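Long-range contact in translation initiation factor eIF2 assembly protein (Schizosaccharomyces pombe, PDB 4ZGP), which acts as an ATP-dependent folding chaperone that binds the gamma subunit of eIF2 and lets it assemble with the alpha and beta subunits: residues P187-K201 / F238-H250. Sequence-based numbering, arbitrary orientation. Where two conformers were deposited one is given.
Sequences PMHASTEFRCFVKSK and FPDPDFVFDVYIH. With ADP (adenosine-5'-diphosphate), chain C.
Cys196 CB sits over one face of the Phe245 ring, 3.6 Å from its centroid, with SG above the same face in a sulfur-aromatic contact, while Val198 CG2 meets the ring's edge at CE1. Val198 CB lies over the centre of one face of Phe243 in a CH-pi contact, and Phe238 CD2 covers the opposite face. Both rings lie on one face of the antiparallel pair 193-199 / 243-250, neighbouring strands in the mixed sheet of the ATP-grasp fold, beside Cys196, Val198 and Val247; helix 221-233 packs on Cys196 and Val247 on that face. The other face carries the nucleotide site. There the guanidinium of Arg195 and the carboxylate of Asp246 are nearly coplanar, 3° apart, and pair side-on: NE reaches OD1 at 2.7 Å and NH2 reaches OD2 at 2.8 Å, both through syn lone pairs. With CG anti to the backbone N (chi1 175°), the Arg195 chain runs past Val244 CG1 before bending at chi3 into this grip. A leucine in place of Arg195 would probably cost Asp246 both of these bonds and with them the restraint on its rotation beside the ADP beta-phosphate, leaving its salt bridge to Arg209. Arg209 also bridges Glu193, whose OE1 accepts a 2.7 Å bond from ADP O3'. At the adenosine end, Met188 CB lies over Tyr248, with SD farther above the same face and 3.5 Å from ADP O2'. His189 N donates to Tyr248 OH at 2.9 Å, almost straight at 169°.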
loop_
_atom_site.group_PDB
_atom_site.type_symbol
_atom_site.label_atom_id
_atom_site.label_comp_id
_atom_site.label_asym_id
_atom_site.label_seq_id
_atom_site.Cartn_x
_atom_site.Cartn_y
_atom_site.Cartn_z
ATOM N N PRO A 187 -15.831 -2.398 -3.060
ATOM C CA PRO A 187 -15.682 -1.842 -4.401
ATOM C C PRO A 187 -15.241 -0.383 -4.283
ATOM O O PRO A 187 -15.852 0.369 -3.532
ATOM C CB PRO A 187 -17.086 -1.979 -4.990
ATOM C CG PRO A 187 -17.999 -1.910 -3.785
ATOM C CD PRO A 187 -17.240 -2.587 -2.670
ATOM N N MET A 188 -14.177 0.014 -4.963
ATOM C CA MET A 188 -13.770 1.414 -4.876
ATOM C C MET A 188 -13.639 2.034 -6.262
ATOM O O MET A 188 -13.197 1.382 -7.203
ATOM C CB MET A 188 -12.469 1.573 -4.074
ATOM C CG MET A 188 -11.279 0.774 -4.549
ATOM S SD MET A 188 -9.715 1.551 -4.041
ATOM C CE MET A 188 -9.925 1.793 -2.290
ATOM N N HIS A 189 -14.060 3.287 -6.383
ATOM C CA HIS A 189 -13.948 4.016 -7.642
ATOM C C HIS A 189 -12.475 4.331 -7.892
ATOM O O HIS A 189 -11.888 5.120 -7.167
ATOM C CB HIS A 189 -14.774 5.299 -7.606
ATOM C CG HIS A 189 -15.033 5.897 -8.958
ATOM N ND1 HIS A 189 -14.696 5.258 -10.136
ATOM C CD2 HIS A 189 -15.620 7.062 -9.320
ATOM C CE1 HIS A 189 -15.061 6.007 -11.164
ATOM N NE2 HIS A 189 -15.622 7.106 -10.697
ATOM N N ALA A 190 -11.884 3.710 -8.907
ATOM C CA ALA A 190 -10.447 3.831 -9.134
ATOM C C ALA A 190 -10.015 5.282 -9.313
ATOM O O ALA A 190 -8.885 5.649 -8.953
ATOM C CB ALA A 190 -10.031 3.006 -10.351
ATOM N N SER A 191 -10.913 6.102 -9.861
ATOM C CA SER A 191 -10.569 7.470 -10.239
ATOM C C SER A 191 -10.702 8.464 -9.094
ATOM O O SER A 191 -10.403 9.637 -9.271
ATOM C CB SER A 191 -11.437 7.943 -11.414
ATOM O OG SER A 191 -11.210 7.169 -12.583
ATOM N N THR A 192 -11.175 8.031 -7.930
ATOM C CA THR A 192 -11.166 8.955 -6.792
ATOM C C THR A 192 -10.164 8.480 -5.734
ATOM O O THR A 192 -10.321 8.761 -4.533
ATOM C CB THR A 192 -12.561 9.151 -6.175
ATOM O OG1 THR A 192 -13.025 7.920 -5.636
ATOM C CG2 THR A 192 -13.564 9.641 -7.244
ATOM N N GLU A 193 -9.135 7.788 -6.210
ATOM C CA GLU A 193 -7.996 7.477 -5.361
ATOM C C GLU A 193 -6.826 8.375 -5.750
ATOM O O GLU A 193 -6.632 8.697 -6.927
ATOM C CB GLU A 193 -7.604 6.002 -5.457
ATOM C CG GLU A 193 -7.126 5.451 -4.122
ATOM C CD GLU A 193 -6.166 4.297 -4.247
ATOM O OE1 GLU A 193 -6.282 3.522 -5.224
ATOM O OE2 GLU A 193 -5.296 4.178 -3.362
ATOM N N PHE A 194 -6.059 8.796 -4.749
ATOM C CA PHE A 194 -4.960 9.733 -5.007
ATOM C C PHE A 194 -3.687 9.274 -4.319
ATOM O O PHE A 194 -3.732 8.588 -3.302
ATOM C CB PHE A 194 -5.310 11.152 -4.517
ATOM C CG PHE A 194 -6.536 11.722 -5.159
ATOM C CD1 PHE A 194 -6.443 12.413 -6.361
ATOM C CD2 PHE A 194 -7.790 11.525 -4.582
ATOM C CE1 PHE A 194 -7.590 12.931 -6.986
ATOM C CE2 PHE A 194 -8.950 12.060 -5.197
ATOM C CZ PHE A 194 -8.842 12.760 -6.388
ATOM N N ARG A 195 -2.554 9.703 -4.860
ATOM C CA ARG A 195 -1.274 9.474 -4.214
ATOM C C ARG A 195 -0.714 10.829 -3.799
ATOM O O ARG A 195 -0.694 11.751 -4.601
ATOM C CB ARG A 195 -0.320 8.748 -5.150
ATOM C CG ARG A 195 1.081 8.590 -4.565
ATOM C CD ARG A 195 1.810 7.391 -5.154
ATOM N NE ARG A 195 1.238 6.122 -4.709
ATOM C CZ ARG A 195 1.730 4.931 -5.031
ATOM N NH1 ARG A 195 2.787 4.852 -5.829
ATOM N NH2 ARG A 195 1.162 3.813 -4.556
ATOM N N CYS A 196 -0.262 10.930 -2.547
ATOM C CA CYS A 196 -0.047 12.218 -1.888
ATOM C C CYS A 196 1.345 12.248 -1.291
ATOM O O CYS A 196 1.748 11.366 -0.525
ATOM C CB CYS A 196 -1.097 12.462 -0.801
ATOM S SG CYS A 196 -2.814 12.164 -1.352
ATOM N N PHE A 197 2.081 13.289 -1.640
ATOM C CA PHE A 197 3.497 13.331 -1.372
ATOM C C PHE A 197 3.771 14.370 -0.300
ATOM O O PHE A 197 3.295 15.504 -0.370
ATOM C CB PHE A 197 4.258 13.651 -2.668
ATOM C CG PHE A 197 4.047 12.635 -3.749
ATOM C CD1 PHE A 197 2.978 12.744 -4.628
ATOM C CD2 PHE A 197 4.927 11.584 -3.904
ATOM C CE1 PHE A 197 2.797 11.801 -5.636
ATOM C CE2 PHE A 197 4.745 10.643 -4.906
ATOM C CZ PHE A 197 3.688 10.750 -5.772
ATOM N N VAL A 198 4.523 13.952 0.709
ATOM C CA VAL A 198 4.728 14.735 1.899
ATOM C C VAL A 198 6.219 14.933 2.124
ATOM O O VAL A 198 6.974 13.975 2.129
ATOM C CB VAL A 198 4.127 14.042 3.150
ATOM C CG1 VAL A 198 4.420 14.861 4.387
ATOM C CG2 VAL A 198 2.625 13.829 2.983
ATOM N N LYS A 199 6.630 16.181 2.313
ATOM C CA LYS A 199 8.036 16.476 2.565
ATOM C C LYS A 199 8.117 17.512 3.672
ATOM O O LYS A 199 7.397 18.510 3.643
ATOM C CB LYS A 199 8.730 16.981 1.295
ATOM C CG LYS A 199 10.207 17.278 1.490
ATOM C CD LYS A 199 10.752 18.136 0.358
ATOM C CE LYS A 199 10.915 17.317 -0.881
ATOM N NZ LYS A 199 11.663 18.045 -1.970
ATOM N N SER A 200 8.972 17.243 4.655
ATOM C CA SER A 200 9.040 18.030 5.884
ATOM C C SER A 200 7.651 18.266 6.466
ATOM O O SER A 200 7.302 19.382 6.829
ATOM C CB SER A 200 9.773 19.357 5.631
ATOM O OG SER A 200 10.971 19.089 4.928
ATOM N N LYS A 201 6.857 17.192 6.517
ATOM C CA LYS A 201 5.513 17.201 7.087
ATOM C C LYS A 201 4.528 18.108 6.355
ATOM O O LYS A 201 3.451 18.420 6.872
ATOM C CB LYS A 201 5.568 17.592 8.568
ATOM C CG LYS A 201 6.265 16.566 9.444
ATOM C CD LYS A 201 5.660 15.179 9.241
ATOM C CE LYS A 201 5.968 14.241 10.409
ATOM N NZ LYS A 201 5.482 12.858 10.127
ATOM N N PHE A 238 2.807 9.700 12.421
ATOM C CA PHE A 238 3.728 8.988 11.560
ATOM C C PHE A 238 5.131 9.564 11.828
ATOM O O PHE A 238 5.288 10.777 11.900
ATOM C CB PHE A 238 3.350 9.098 10.066
ATOM C CG PHE A 238 4.122 8.147 9.224
ATOM C CD1 PHE A 238 3.832 6.789 9.278
ATOM C CD2 PHE A 238 5.201 8.575 8.466
ATOM C CE1 PHE A 238 4.577 5.879 8.541
ATOM C CE2 PHE A 238 5.944 7.673 7.728
ATOM C CZ PHE A 238 5.629 6.322 7.763
ATOM N N PRO A 239 6.139 8.688 12.002
ATOM C CA PRO A 239 7.385 9.150 12.629
ATOM C C PRO A 239 8.385 9.830 11.697
ATOM O O PRO A 239 9.322 10.443 12.215
ATOM C CB PRO A 239 7.991 7.859 13.203
ATOM C CG PRO A 239 7.405 6.764 12.428
ATOM C CD PRO A 239 6.006 7.221 12.060
ATOM N N ASP A 240 8.198 9.740 10.383
ATOM C CA ASP A 240 9.149 10.353 9.438
ATOM C C ASP A 240 8.588 11.638 8.811
ATOM O O ASP A 240 7.390 11.766 8.648
ATOM C CB ASP A 240 9.517 9.351 8.349
ATOM C CG ASP A 240 10.138 8.088 8.915
ATOM O OD1 ASP A 240 10.975 8.211 9.831
ATOM O OD2 ASP A 240 9.800 6.984 8.437
ATOM N N PRO A 241 9.471 12.605 8.473
ATOM C CA PRO A 241 9.020 13.873 7.897
ATOM C C PRO A 241 8.600 13.770 6.431
ATOM O O PRO A 241 7.779 14.584 5.980
ATOM C CB PRO A 241 10.261 14.767 8.031
ATOM C CG PRO A 241 11.408 13.819 7.901
ATOM C CD PRO A 241 10.939 12.559 8.633
ATOM N N ASP A 242 9.182 12.822 5.703
ATOM C CA ASP A 242 8.869 12.636 4.289
ATOM C C ASP A 242 8.287 11.242 4.039
ATOM O O ASP A 242 8.866 10.238 4.458
ATOM C CB ASP A 242 10.111 12.794 3.414
ATOM C CG ASP A 242 10.996 13.980 3.818
ATOM O OD1 ASP A 242 10.501 14.986 4.361
ATOM O OD2 ASP A 242 12.212 13.894 3.555
ATOM N N PHE A 243 7.159 11.184 3.342
ATOM C CA PHE A 243 6.544 9.897 3.025
ATOM C C PHE A 243 5.479 10.100 1.952
ATOM O O PHE A 243 5.223 11.225 1.527
ATOM C CB PHE A 243 5.948 9.240 4.302
ATOM C CG PHE A 243 4.883 10.067 5.006
ATOM C CD1 PHE A 243 5.231 11.050 5.921
ATOM C CD2 PHE A 243 3.522 9.840 4.763
ATOM C CE1 PHE A 243 4.253 11.794 6.595
ATOM C CE2 PHE A 243 2.535 10.587 5.427
ATOM C CZ PHE A 243 2.900 11.559 6.344
ATOM N N VAL A 244 4.875 9.002 1.506
ATOM C CA VAL A 244 3.862 9.063 0.457
ATOM C C VAL A 244 2.637 8.315 0.953
ATOM O O VAL A 244 2.787 7.190 1.384
ATOM C CB VAL A 244 4.374 8.425 -0.829
ATOM C CG1 VAL A 244 3.326 8.515 -1.933
ATOM C CG2 VAL A 244 5.732 9.092 -1.270
ATOM N N PHE A 245 1.456 8.920 0.910
ATOM C CA PHE A 245 0.277 8.179 1.379
ATOM C C PHE A 245 -0.776 8.120 0.290
ATOM O O PHE A 245 -0.900 9.047 -0.501
ATOM C CB PHE A 245 -0.274 8.758 2.712
ATOM C CG PHE A 245 -0.873 10.150 2.646
ATOM C CD1 PHE A 245 -0.083 11.276 2.756
ATOM C CD2 PHE A 245 -2.246 10.326 2.611
ATOM C CE1 PHE A 245 -0.657 12.552 2.759
ATOM C CE2 PHE A 245 -2.827 11.595 2.615
ATOM C CZ PHE A 245 -2.040 12.706 2.678
ATOM N N ASP A 246 -1.479 6.982 0.201
ATOM C CA ASP A 246 -2.533 6.819 -0.799
ATOM C C ASP A 246 -3.863 7.015 -0.107
ATOM O O ASP A 246 -4.035 6.603 1.041
ATOM C CB ASP A 246 -2.484 5.437 -1.473
ATOM C CG ASP A 246 -1.250 5.258 -2.349
ATOM O OD1 ASP A 246 -0.651 6.272 -2.765
ATOM O OD2 ASP A 246 -0.871 4.109 -2.613
ATOM N N VAL A 247 -4.793 7.683 -0.781
ATOM C CA VAL A 247 -6.091 7.965 -0.179
ATOM C C VAL A 247 -7.219 7.638 -1.133
ATOM O O VAL A 247 -7.073 7.773 -2.331
ATOM C CB VAL A 247 -6.223 9.429 0.228
ATOM C CG1 VAL A 247 -5.295 9.708 1.325
ATOM C CG2 VAL A 247 -5.951 10.349 -0.957
ATOM N N TYR A 248 -8.330 7.182 -0.568
ATOM C CA TYR A 248 -9.539 6.944 -1.332
ATOM C C TYR A 248 -10.593 7.915 -0.812
ATOM O O TYR A 248 -10.881 7.950 0.381
ATOM C CB TYR A 248 -10.010 5.500 -1.183
ATOM C CG TYR A 248 -11.321 5.247 -1.904
ATOM C CD1 TYR A 248 -11.450 5.514 -3.256
ATOM C CD2 TYR A 248 -12.416 4.714 -1.226
ATOM C CE1 TYR A 248 -12.663 5.280 -3.928
ATOM C CE2 TYR A 248 -13.629 4.460 -1.893
ATOM C CZ TYR A 248 -13.743 4.750 -3.239
ATOM O OH TYR A 248 -14.942 4.513 -3.902
ATOM N N ILE A 249 -11.153 8.727 -1.697
ATOM C CA ILE A 249 -12.104 9.742 -1.256
ATOM C C ILE A 249 -13.450 9.420 -1.859
ATOM O O ILE A 249 -13.590 9.318 -3.063
ATOM C CB ILE A 249 -11.648 11.161 -1.639
ATOM C CG1 ILE A 249 -10.314 11.460 -0.947
ATOM C CG2 ILE A 249 -12.698 12.198 -1.203
ATOM C CD1 ILE A 249 -9.703 12.830 -1.268
ATOM N N HIS A 250 -14.433 9.223 -0.998
ATOM C CA HIS A 250 -15.725 8.748 -1.446
ATOM C C HIS A 250 -16.789 9.397 -0.575
ATOM O O HIS A 250 -16.708 9.344 0.645
ATOM C CB HIS A 250 -15.791 7.223 -1.361
ATOM C CG HIS A 250 -17.089 6.647 -1.830
ATOM N ND1 HIS A 250 -17.464 6.641 -3.156
ATOM C CD2 HIS A 250 -18.092 6.039 -1.152
ATOM C CE1 HIS A 250 -18.647 6.061 -3.275
ATOM N NE2 HIS A 250 -19.050 5.692 -2.072
HETATM P PB ADP C . -0.019 -0.076 -3.214
HETATM O O1B ADP C . 0.167 1.116 -2.288
HETATM O O2B ADP C . 1.054 -1.140 -3.069
HETATM O O3B ADP C . -0.377 0.374 -4.615
HETATM P PA ADP C . -2.699 -0.287 -2.133
HETATM O O1A ADP C . -2.571 1.215 -2.090
HETATM O O2A ADP C . -3.098 -1.109 -0.919
HETATM O O3A ADP C . -1.309 -0.908 -2.675
HETATM O "O5'" ADP C . -3.749 -0.619 -3.301
HETATM C "C5'" ADP C . -3.349 -1.079 -4.592
HETATM C "C4'" ADP C . -4.609 -1.009 -5.436
HETATM O "O4'" ADP C . -5.479 -2.084 -5.075
HETATM C "C3'" ADP C . -5.371 0.276 -5.151
HETATM O "O3'" ADP C . -5.130 1.255 -6.167
HETATM C "C2'" ADP C . -6.829 -0.129 -5.104
HETATM O "O2'" ADP C . -7.488 0.178 -6.336
HETATM C "C1'" ADP C . -6.826 -1.631 -4.908
HETATM N N9 ADP C . -7.256 -1.899 -3.513
HETATM C C8 ADP C . -6.479 -1.755 -2.417
HETATM N N7 ADP C . -7.169 -2.078 -1.289
HETATM C C5 ADP C . -8.418 -2.437 -1.663
HETATM C C6 ADP C . -9.643 -2.899 -0.970
HETATM N N6 ADP C . -9.640 -3.031 0.383
HETATM N N1 ADP C . -10.740 -3.177 -1.724
HETATM C C2 ADP C . -10.709 -3.046 -3.069
HETATM N N3 ADP C . -9.630 -2.632 -3.766
HETATM C C4 ADP C . -8.470 -2.320 -3.129
HETATM O O HOH W 1 -16.442 2.869 -2.594
HETATM O O HOH W 2 12.351 16.896 5.200
#